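Local coordinates for protein synthesis inhibitor I (Hordeum vulgare, PDB 4FBC) that belongs to the plant ribosome-inactivating proteins and holds adenosine monophosphate in a pocket of its single-chain fold, at residues R120-D125 against A166-L171; V132-Q137 against L171-E176; Y88-K93 against E101-L106. The protein carries 3 engineered substitutions. All coordinates share one frame; numbering follows the deposited sequence.

Interaction 1 (R120-D125 against A166-L171); sequences RDLLGD and AVTTLL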
loop_
_atom_site.group_PDB
_atom_site.type_symbol
_atom_site.label_atom_id
_atom_site.label_comp_id
_atom_site.label_asym_id
_atom_site.label_seq_id
_atom_site.Cartn_x
_atom_site.Cartn_y
_atom_site.Cartn_z
ATOM N N ARG A 120 -8.044 5.474 -11.402
ATOM C CA ARG A 120 -9.025 5.902 -12.398
ATOM C C ARG A 120 -10.345 6.289 -11.731
ATOM O O ARG A 120 -10.939 7.320 -12.066
ATOM C CB ARG A 120 -9.284 4.837 -13.462
ATOM C CG ARG A 120 -10.294 5.345 -14.492
ATOM C CD ARG A 120 -10.823 4.267 -15.421
ATOM N NE ARG A 120 -11.706 4.847 -16.434
ATOM C CZ ARG A 120 -13.025 4.973 -16.304
ATOM N NH1 ARG A 120 -13.638 4.548 -15.204
ATOM N NH2 ARG A 120 -13.736 5.519 -17.284
ATOM N N ASP A 121 -10.799 5.466 -10.788
ATOM C CA ASP A 121 -12.001 5.778 -10.014
ATOM C C ASP A 121 -11.849 7.095 -9.252
ATOM O O ASP A 121 -12.755 7.925 -9.242
ATOM C CB ASP A 121 -12.312 4.665 -9.003
ATOM C CG ASP A 121 -12.601 3.327 -9.656
ATOM O OD1 ASP A 121 -13.043 3.301 -10.827
ATOM O OD2 ASP A 121 -12.394 2.294 -8.980
ATOM N N LEU A 122 -10.696 7.272 -8.610
ATOM C CA LEU A 122 -10.472 8.383 -7.684
ATOM C C LEU A 122 -10.127 9.717 -8.347
ATOM O O LEU A 122 -10.552 10.776 -7.883
ATOM C CB LEU A 122 -9.365 8.006 -6.692
ATOM C CG LEU A 122 -9.691 6.809 -5.805
ATOM C CD1 LEU A 122 -8.440 6.326 -5.120
ATOM C CD2 LEU A 122 -10.729 7.196 -4.773
ATOM N N LEU A 123 -9.365 9.664 -9.436
ATOM C CA LEU A 123 -8.865 10.870 -10.089
ATOM C C LEU A 123 -9.407 11.054 -11.507
ATOM O O LEU A 123 -9.353 12.158 -12.054
ATOM C CB LEU A 123 -7.339 10.827 -10.144
ATOM C CG LEU A 123 -6.655 10.594 -8.796
ATOM C CD1 LEU A 123 -5.163 10.406 -8.977
ATOM C CD2 LEU A 123 -6.951 11.745 -7.855
ATOM N N GLY A 124 -9.913 9.974 -12.099
ATOM C CA GLY A 124 -10.342 9.986 -13.490
ATOM C C GLY A 124 -9.335 9.313 -14.411
ATOM O O GLY A 124 -9.701 8.789 -15.466
ATOM N N ASP A 125 -8.074 9.290 -13.986
ATOM C CA ASP A 125 -6.953 8.878 -14.828
ATOM C C ASP A 125 -5.741 8.552 -13.942
ATOM O O ASP A 125 -5.470 9.275 -12.980
ATOM C CB ASP A 125 -6.609 10.035 -15.771
ATOM C CG ASP A 125 -5.755 9.611 -16.951
ATOM O OD1 ASP A 125 -5.136 8.523 -16.903
ATOM O OD2 ASP A 125 -5.700 10.385 -17.934
ATOM N N ALA A 166 -9.246 12.458 -0.190
ATOM C CA ALA A 166 -8.772 11.904 1.078
ATOM C C ALA A 166 -8.281 10.461 0.923
ATOM O O ALA A 166 -7.198 10.114 1.393
ATOM C CB ALA A 166 -9.847 11.981 2.133
ATOM N N VAL A 167 -9.085 9.611 0.287
ATOM C CA VAL A 167 -8.638 8.252 -0.017
ATOM C C VAL A 167 -7.347 8.216 -0.844
ATOM O O VAL A 167 -6.441 7.425 -0.557
ATOM C CB VAL A 167 -9.750 7.441 -0.722
ATOM C CG1 VAL A 167 -9.197 6.106 -1.248
ATOM C CG2 VAL A 167 -10.886 7.209 0.240
ATOM N N THR A 168 -7.256 9.079 -1.857
ATOM C CA THR A 168 -6.088 9.127 -2.733
ATOM C C THR A 168 -4.844 9.473 -1.915
ATOM O O THR A 168 -3.773 8.859 -2.074
ATOM C CB THR A 168 -6.263 10.174 -3.850
ATOM O OG1 THR A 168 -7.456 9.889 -4.591
ATOM C CG2 THR A 168 -5.078 10.158 -4.794
ATOM N N THR A 169 -5.012 10.448 -1.026
ATOM C CA THR A 169 -3.933 10.907 -0.149
ATOM C C THR A 169 -3.418 9.752 0.707
ATOM O O THR A 169 -2.204 9.527 0.805
ATOM C CB THR A 169 -4.413 12.047 0.771
ATOM O OG1 THR A 169 -4.837 13.160 -0.033
ATOM C CG2 THR A 169 -3.274 12.494 1.698
ATOM N N LEU A 170 -4.334 9.004 1.313
ATOM C CA LEU A 170 -3.932 7.887 2.157
ATOM C C LEU A 170 -3.322 6.730 1.373
ATOM O O LEU A 170 -2.390 6.085 1.846
ATOM C CB LEU A 170 -5.099 7.400 3.017
ATOM C CG LEU A 170 -5.715 8.439 3.945
ATOM C CD1 LEU A 170 -6.718 7.787 4.878
ATOM C CD2 LEU A 170 -4.621 9.164 4.748
ATOM N N LEU A 171 -3.856 6.453 0.186
ATOM C CA LEU A 171 -3.309 5.391 -0.649
ATOM C C LEU A 171 -1.837 5.654 -0.919
ATOM O O LEU A 171 -1.000 4.748 -0.829
ATOM C CB LEU A 171 -4.077 5.308 -1.970
ATOM C CG LEU A 171 -5.317 4.433 -1.883
ATOM C CD1 LEU A 171 -6.092 4.516 -3.180
ATOM C CD2 LEU A 171 -4.927 3.006 -1.593
#

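Interaction 2 (V132-Q137 against L171-E176); sequences VALGRQ and LLMVNE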
loop_
_atom_site.group_PDB
_atom_site.type_symbol
_atom_site.label_atom_id
_atom_site.label_comp_id
_atom_site.label_asym_id
_atom_site.label_seq_id
_atom_site.Cartn_x
_atom_site.Cartn_y
_atom_site.Cartn_z
ATOM N N VAL A 132 -1.445 15.183 -7.080
ATOM C CA VAL A 132 -1.902 15.027 -5.701
ATOM C C VAL A 132 -0.891 15.560 -4.684
ATOM O O VAL A 132 0.215 15.035 -4.556
ATOM C CB VAL A 132 -2.194 13.549 -5.367
ATOM C CG1 VAL A 132 -2.811 13.429 -3.983
ATOM C CG2 VAL A 132 -3.116 12.942 -6.422
ATOM N N ALA A 133 -1.285 16.591 -3.943
ATOM C CA ALA A 133 -0.427 17.139 -2.893
ATOM C C ALA A 133 -0.332 16.179 -1.713
ATOM O O ALA A 133 -1.350 15.748 -1.163
ATOM C CB ALA A 133 -0.941 18.491 -2.432
ATOM N N LEU A 134 0.894 15.856 -1.323
ATOM C CA LEU A 134 1.125 15.027 -0.150
ATOM C C LEU A 134 1.838 15.870 0.905
ATOM O O LEU A 134 2.496 16.859 0.567
ATOM C CB LEU A 134 1.967 13.809 -0.524
ATOM C CG LEU A 134 1.358 12.938 -1.638
ATOM C CD1 LEU A 134 2.270 11.785 -1.997
ATOM C CD2 LEU A 134 0.002 12.435 -1.223
ATOM N N GLY A 135 1.708 15.480 2.167
ATOM C CA GLY A 135 2.354 16.196 3.258
ATOM C C GLY A 135 1.657 15.933 4.577
ATOM O O GLY A 135 0.635 15.235 4.615
ATOM N N ARG A 136 2.187 16.495 5.662
ATOM C CA ARG A 136 1.592 16.289 6.979
ATOM C C ARG A 136 0.146 16.800 7.090
ATOM O O ARG A 136 -0.726 16.083 7.575
ATOM C CB ARG A 136 2.456 16.908 8.084
ATOM C CG ARG A 136 2.063 16.427 9.472
ATOM C CD ARG A 136 2.820 17.150 10.582
ATOM N NE ARG A 136 4.259 16.887 10.583
ATOM C CZ ARG A 136 4.827 15.770 11.035
ATOM N NH1 ARG A 136 4.080 14.775 11.485
ATOM N NH2 ARG A 136 6.148 15.637 11.025
ATOM N N GLN A 137 -0.111 18.034 6.660
ATOM C CA GLN A 137 -1.469 18.568 6.754
ATOM C C GLN A 137 -2.461 17.824 5.847
ATOM O O GLN A 137 -3.624 17.637 6.217
ATOM C CB GLN A 137 -1.510 20.070 6.468
ATOM C CG GLN A 137 -2.781 20.716 6.980
ATOM C CD GLN A 137 -2.912 20.559 8.483
ATOM O OE1 GLN A 137 -1.991 20.901 9.226
ATOM N NE2 GLN A 137 -4.036 20.009 8.937
ATOM N N LEU A 171 -3.856 6.453 0.186
ATOM C CA LEU A 171 -3.309 5.391 -0.649
ATOM C C LEU A 171 -1.837 5.654 -0.919
ATOM O O LEU A 171 -1.000 4.748 -0.829
ATOM C CB LEU A 171 -4.077 5.308 -1.970
ATOM C CG LEU A 171 -5.317 4.433 -1.883
ATOM C CD1 LEU A 171 -6.092 4.516 -3.180
ATOM C CD2 LEU A 171 -4.927 3.006 -1.593
ATOM N N LEU A 172 -1.523 6.909 -1.225
ATOM C CA LEU A 172 -0.156 7.292 -1.523
ATOM C C LEU A 172 0.726 7.270 -0.281
ATOM O O LEU A 172 1.839 6.746 -0.322
ATOM C CB LEU A 172 -0.122 8.658 -2.209
ATOM C CG LEU A 172 -0.538 8.614 -3.678
ATOM C CD1 LEU A 172 -0.979 9.995 -4.131
ATOM C CD2 LEU A 172 0.618 8.111 -4.540
ATOM N N MET A 173 0.218 7.795 0.832
ATOM C CA MET A 173 1.060 7.970 2.021
ATOM C C MET A 173 1.159 6.728 2.900
ATOM O O MET A 173 2.043 6.635 3.767
ATOM C CB MET A 173 0.589 9.189 2.816
ATOM C CG MET A 173 0.743 10.486 2.011
ATOM S SD MET A 173 0.293 11.955 2.953
ATOM C CE MET A 173 1.811 12.243 3.888
ATOM N N VAL A 174 0.267 5.766 2.674
ATOM C CA VAL A 174 0.320 4.492 3.381
ATOM C C VAL A 174 0.629 3.334 2.425
ATOM O O VAL A 174 1.692 2.729 2.502
ATOM C CB VAL A 174 -0.982 4.212 4.170
ATOM C CG1 VAL A 174 -0.916 2.856 4.860
ATOM C CG2 VAL A 174 -1.231 5.308 5.197
ATOM N N ASN A 175 -0.296 3.019 1.522
ATOM C CA ASN A 175 -0.116 1.839 0.672
ATOM C C ASN A 175 1.048 1.917 -0.309
ATOM O O ASN A 175 1.860 0.985 -0.373
ATOM C CB ASN A 175 -1.413 1.503 -0.074
ATOM C CG ASN A 175 -2.597 1.460 0.844
ATOM O OD1 ASN A 175 -2.937 2.461 1.468
ATOM N ND2 ASN A 175 -3.239 0.298 0.940
ATOM N N GLU A 176 1.146 3.012 -1.068
ATOM C CA GLU A 176 2.233 3.125 -2.035
ATOM C C GLU A 176 3.562 3.306 -1.311
ATOM O O GLU A 176 4.601 2.821 -1.769
ATOM C CB GLU A 176 2.009 4.267 -3.040
ATOM C CG GLU A 176 0.639 4.265 -3.749
ATOM C CD GLU A 176 0.321 2.974 -4.509
ATOM O OE1 GLU A 176 1.224 2.135 -4.725
ATOM O OE2 GLU A 176 -0.860 2.806 -4.906
#

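Interaction 3 (Y88-K93 against E101-L106); sequences YLEGFK and ELTPGL. With AMP (adenosine monophosphate), chain E.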
loop_
_atom_site.group_PDB
_atom_site.type_symbol
_atom_site.label_atom_id
_atom_site.label_comp_id
_atom_site.label_asym_id
_atom_site.label_seq_id
_atom_site.Cartn_x
_atom_site.Cartn_y
_atom_site.Cartn_z
ATOM N N TYR A 88 -4.132 -3.894 -1.022
ATOM C CA TYR A 88 -5.245 -3.085 -1.515
ATOM C C TYR A 88 -6.037 -2.527 -0.364
ATOM O O TYR A 88 -6.449 -3.272 0.520
ATOM C CB TYR A 88 -6.212 -3.920 -2.349
ATOM C CG TYR A 88 -5.792 -4.187 -3.772
ATOM C CD1 TYR A 88 -4.466 -4.119 -4.155
ATOM C CD2 TYR A 88 -6.742 -4.521 -4.734
ATOM C CE1 TYR A 88 -4.085 -4.376 -5.461
ATOM C CE2 TYR A 88 -6.376 -4.780 -6.041
ATOM C CZ TYR A 88 -5.047 -4.705 -6.398
ATOM O OH TYR A 88 -4.674 -4.966 -7.695
ATOM N N LEU A 89 -6.287 -1.222 -0.396
ATOM C CA LEU A 89 -7.193 -0.605 0.567
ATOM C C LEU A 89 -8.615 -0.952 0.149
ATOM O O LEU A 89 -8.972 -0.771 -1.008
ATOM C CB LEU A 89 -7.025 0.911 0.552
ATOM C CG LEU A 89 -7.986 1.712 1.431
ATOM C CD1 LEU A 89 -7.860 1.340 2.919
ATOM C CD2 LEU A 89 -7.760 3.215 1.206
ATOM N N GLU A 90 -9.429 -1.437 1.082
ATOM C CA GLU A 90 -10.822 -1.744 0.740
ATOM C C GLU A 90 -11.851 -1.174 1.706
ATOM O O GLU A 90 -13.015 -1.003 1.341
ATOM C CB GLU A 90 -11.034 -3.250 0.565
ATOM C CG GLU A 90 -10.347 -3.855 -0.656
ATOM C CD GLU A 90 -10.869 -3.316 -1.986
ATOM O OE1 GLU A 90 -11.938 -2.668 -2.020
ATOM O OE2 GLU A 90 -10.196 -3.542 -3.010
ATOM N N GLY A 91 -11.427 -0.871 2.929
ATOM C CA GLY A 91 -12.339 -0.356 3.935
ATOM C C GLY A 91 -11.736 0.689 4.855
ATOM O O GLY A 91 -10.520 0.731 5.051
ATOM N N PHE A 92 -12.580 1.558 5.403
ATOM C CA PHE A 92 -12.146 2.457 6.475
ATOM C C PHE A 92 -13.281 2.676 7.463
ATOM O O PHE A 92 -14.455 2.637 7.097
ATOM C CB PHE A 92 -11.605 3.788 5.942
ATOM C CG PHE A 92 -12.632 4.636 5.248
ATOM C CD1 PHE A 92 -13.454 5.489 5.971
ATOM C CD2 PHE A 92 -12.757 4.596 3.870
ATOM C CE1 PHE A 92 -14.396 6.273 5.333
ATOM C CE2 PHE A 92 -13.695 5.383 3.221
ATOM C CZ PHE A 92 -14.512 6.221 3.952
ATOM N N LYS A 93 -12.926 2.904 8.720
ATOM C CA LYS A 93 -13.924 2.945 9.780
ATOM C C LYS A 93 -14.016 4.350 10.368
ATOM O O LYS A 93 -13.034 4.874 10.893
ATOM C CB LYS A 93 -13.553 1.923 10.860
ATOM C CG LYS A 93 -14.596 1.729 11.943
ATOM C CD LYS A 93 -14.071 0.754 12.979
ATOM C CE LYS A 93 -15.122 0.389 14.008
ATOM N NZ LYS A 93 -14.553 -0.502 15.070
ATOM N N GLU A 101 -16.790 0.868 2.540
ATOM C CA GLU A 101 -16.045 0.038 1.600
ATOM C C GLU A 101 -15.911 0.696 0.229
ATOM O O GLU A 101 -16.724 1.541 -0.159
ATOM C CB GLU A 101 -16.685 -1.340 1.466
ATOM C CG GLU A 101 -18.102 -1.308 0.932
ATOM C CD GLU A 101 -18.735 -2.686 0.922
ATOM O OE1 GLU A 101 -18.006 -3.688 1.134
ATOM O OE2 GLU A 101 -19.958 -2.759 0.686
ATOM N N LEU A 102 -14.876 0.289 -0.500
ATOM C CA LEU A 102 -14.559 0.861 -1.801
ATOM C C LEU A 102 -14.978 -0.076 -2.925
ATOM O O LEU A 102 -14.770 0.218 -4.111
ATOM C CB LEU A 102 -13.060 1.151 -1.894
ATOM C CG LEU A 102 -12.622 2.273 -0.960
ATOM C CD1 LEU A 102 -11.115 2.224 -0.727
ATOM C CD2 LEU A 102 -13.019 3.606 -1.567
ATOM N N THR A 103 -15.569 -1.202 -2.538
ATOM C CA THR A 103 -16.108 -2.176 -3.484
ATOM C C THR A 103 -17.470 -2.620 -2.958
ATOM O O THR A 103 -17.564 -3.095 -1.831
ATOM C CB THR A 103 -15.190 -3.413 -3.597
ATOM O OG1 THR A 103 -13.880 -3.016 -4.035
ATOM C CG2 THR A 103 -15.765 -4.416 -4.591
ATOM N N PRO A 104 -18.533 -2.448 -3.761
ATOM C CA PRO A 104 -19.875 -2.810 -3.282
ATOM C C PRO A 104 -19.976 -4.311 -3.011
ATOM O O PRO A 104 -19.594 -5.110 -3.869
ATOM C CB PRO A 104 -20.787 -2.418 -4.452
ATOM C CG PRO A 104 -19.986 -1.398 -5.255
ATOM C CD PRO A 104 -18.558 -1.856 -5.111
ATOM N N GLY A 105 -20.449 -4.685 -1.824
ATOM C CA GLY A 105 -20.672 -6.080 -1.489
ATOM C C GLY A 105 -19.467 -6.880 -1.022
ATOM O O GLY A 105 -19.581 -8.083 -0.789
ATOM N N LEU A 106 -18.317 -6.231 -0.853
ATOM C CA LEU A 106 -17.102 -6.964 -0.479
ATOM C C LEU A 106 -17.000 -7.250 1.025
ATOM O O LEU A 106 -16.748 -8.390 1.433
ATOM C CB LEU A 106 -15.842 -6.223 -0.968
ATOM C CG LEU A 106 -14.489 -6.899 -0.708
ATOM C CD1 LEU A 106 -14.396 -8.254 -1.406
ATOM C CD2 LEU A 106 -13.325 -5.989 -1.128
HETATM P P AMP E . -5.834 -3.945 -11.000
HETATM O O1P AMP E . -6.974 -2.965 -11.195
HETATM O O2P AMP E . -5.190 -4.550 -12.230
HETATM O O3P AMP E . -6.273 -5.053 -10.064
HETATM O "O5'" AMP E . -4.712 -3.280 -10.081
HETATM C "C5'" AMP E . -3.548 -2.693 -10.646
HETATM C "C4'" AMP E . -2.716 -2.007 -9.590
HETATM O "O4'" AMP E . -3.436 -0.855 -9.078
HETATM C "C3'" AMP E . -2.405 -2.838 -8.349
HETATM O "O3'" AMP E . -1.303 -3.716 -8.528
HETATM C "C2'" AMP E . -2.179 -1.780 -7.277
HETATM O "O2'" AMP E . -0.863 -1.236 -7.382
HETATM C "C1'" AMP E . -3.188 -0.702 -7.695
HETATM N N9 AMP E . -4.478 -0.815 -6.971
HETATM C C8 AMP E . -5.671 -1.146 -7.519
HETATM N N7 AMP E . -6.668 -1.150 -6.595
HETATM C C5 AMP E . -6.114 -0.800 -5.413
HETATM C C6 AMP E . -6.595 -0.597 -4.020
HETATM N N6 AMP E . -7.905 -0.780 -3.700
HETATM N N1 AMP E . -5.682 -0.221 -3.082
HETATM C C2 AMP E . -4.377 -0.044 -3.389
HETATM N N3 AMP E . -3.874 -0.203 -4.629
HETATM C C4 AMP E . -4.677 -0.569 -5.668
#

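Interaction 1 (R120-D125 against A166-L171)
The isobutyl group of L122 reaches across from the short helix 119-123 and overlaps V167, T168 and L171, three residues on one side of the long helix 157-179. Its CD1 branch makes the tightest apolar approach, 3.5 Å from CD1 of L171, the two leucines crossing obliquely. V167 lies across L122 at about a right angle, and its CG1 is 4.0 Å from L122 CD1 and also 4.0 Å from L122 CD2, so a single valine methyl meets both arms of the fork. T168 runs the other way alongside L122, and its OG1 sits 3.4 Å from L122 CB. That oxygen lies anti to the carbonyl carbon (chi1 -56°), beside the backbone N, where it hydrogen-bonds R164 O one turn earlier in its own helix. The hydroxyl therefore faces a carbon surface while already having a partner along its own helix. Next to it, L123 comes nearest with CD2, which packs 3.8 Å from T168 OG1 and 3.9 Å from T168 CG2. K128 and L129 also touch L123, while F115 packs on L122. L89 of strand 89-93 touches both V167 and L171, and L171 also touches the bound adenosine monophosphate, so the contact adjoins the nucleotide pocket. Between the two segments the contact is almost wholly aliphatic and buried, consistent with hydrophobic packing around L122 as its main source of stability; the one side-chain oxygen in it, T168 OG1, is bonded to R164 O and meets the partner segment through carbon atoms.

Interaction 2 (V132-Q137 against L171-E176)
L134 and M173 slide past each other in opposite directions, CD2 of L134 resting 3.8 Å from CG of M173. In this ribosome-inactivating fold they join the short strand 134-135, just ahead of helix 136-147, to a stretch of helix 157-179 that widens into a pi-type turn. L172 lies at about a right angle to L134 and presents its CB to the leucine fork, 3.9 Å from CD1 and 3.9 Å from CD2 of L134. Two residues before L134, V132 meets the end of L172: V132 CG1 and L172 CD1 are 3.9 Å apart. At the other end, the M173 chain bends at chi3 (82°), which brings CE against the backbone of G135, 3.3 Å from G135 O and 3.7 Å from G135 N. G135 is the N-cap of helix 136-147; at its phi of 158° a side chain would press on the carbonyl O of the residue before, so the position calls for glycine. A second shell surrounds these groups. F186 and L190 of helix 181-190 pack on L134, and V187 packs on M173, while L134 is backbone-bonded to G201 in a weakly bonded strand pair. R136 points away from the contact and grips three carbonyls, those of V21, A23 and H192. Within helix 157-179, L172 and M173 of the widened turn both face the strand, and M173 O accepts a bond from Y28 OH. At the end of the turn, E176 OE2 forms a salt bridge with R179 NH1 and a hydrogen bond with Y119 OH. The turn itself is closed by the amide of E176, whose N donates to L171 O, five residues back, at 2.8 Å.

Interaction 3 (Y88-K93 against E101-L106)
E90 and L102 make the close-packed half of this contact, where the end of strand 99-101 lies beside strand 89-93 and G91 with E101 forms an antiparallel non-hydrogen-bonded pair. L102 N donates to E90 O at 2.9 Å, and the same oxygen also receives a CA-H contact from E101 CA at 3.2 Å. L102 CD1 lies 3.8 Å from L89 CG; V113 and F115 also pack on L102. The E90 side chain folds back at chi2 (-64°), carrying CD toward the loop. E90 OE1 accepts a hydrogen bond from T103 OG1 at 2.8 Å, met on the syn side and 34° out of the carboxylate plane. L106 crosses the glutamate at about a right angle, its CD2 3.7 Å from E90 CG, so the chain is packed by carbon along its stem and gripped at its tip. The outer half is looser: T103 to L106 form a type II turn with P104 and G105 exposed. There G105 N reaches E101 OE2 from above the carboxylate plane, while E101 OE1 accepts I107 N, and the L106 N to T103 O bond is weak. On the pocket side, L89 pairs with the adenine edge through its backbone: L89 N donates to N1 of adenosine monophosphate at 2.9 Å, and N6 donates to L89 O at 2.9 Å. The Y88 ring has adenine C5 over the centre of one face, and Y88 OH bonds the phosphate oxygen O3P at 2.9 Å. On the other neighbour of strand 89-93, E90 and G91 together face A81 of strand 78-83, a classic beta bulge in the mixed sheet that supplies one wall of the nucleotide pocket, where R179 of helix 157-179 also bonds the ligand.

From the N terminus, interaction 3 comes first: residues 88-93 and 101-106 close the hairpin 89-93/99-101 of the central sheet before either other contact opens. Segment 120-125 then opens interaction 1, and segment 132-137 opens interaction 2 before the first is closed. Helix 157-179 closes both in turn, 166-171 for interaction 1 and 171-176 for interaction 2, so these two loops cross, sharing L171. They also touch directly, T168 CG2 packing 3.8 Å from V132 CG2. Interactions 1 and 2 thus tie helix 119-123 and strand 134-135 to one long helix, which meets the hairpin where L171 CD2 lies 3.7 Å from L89 CB.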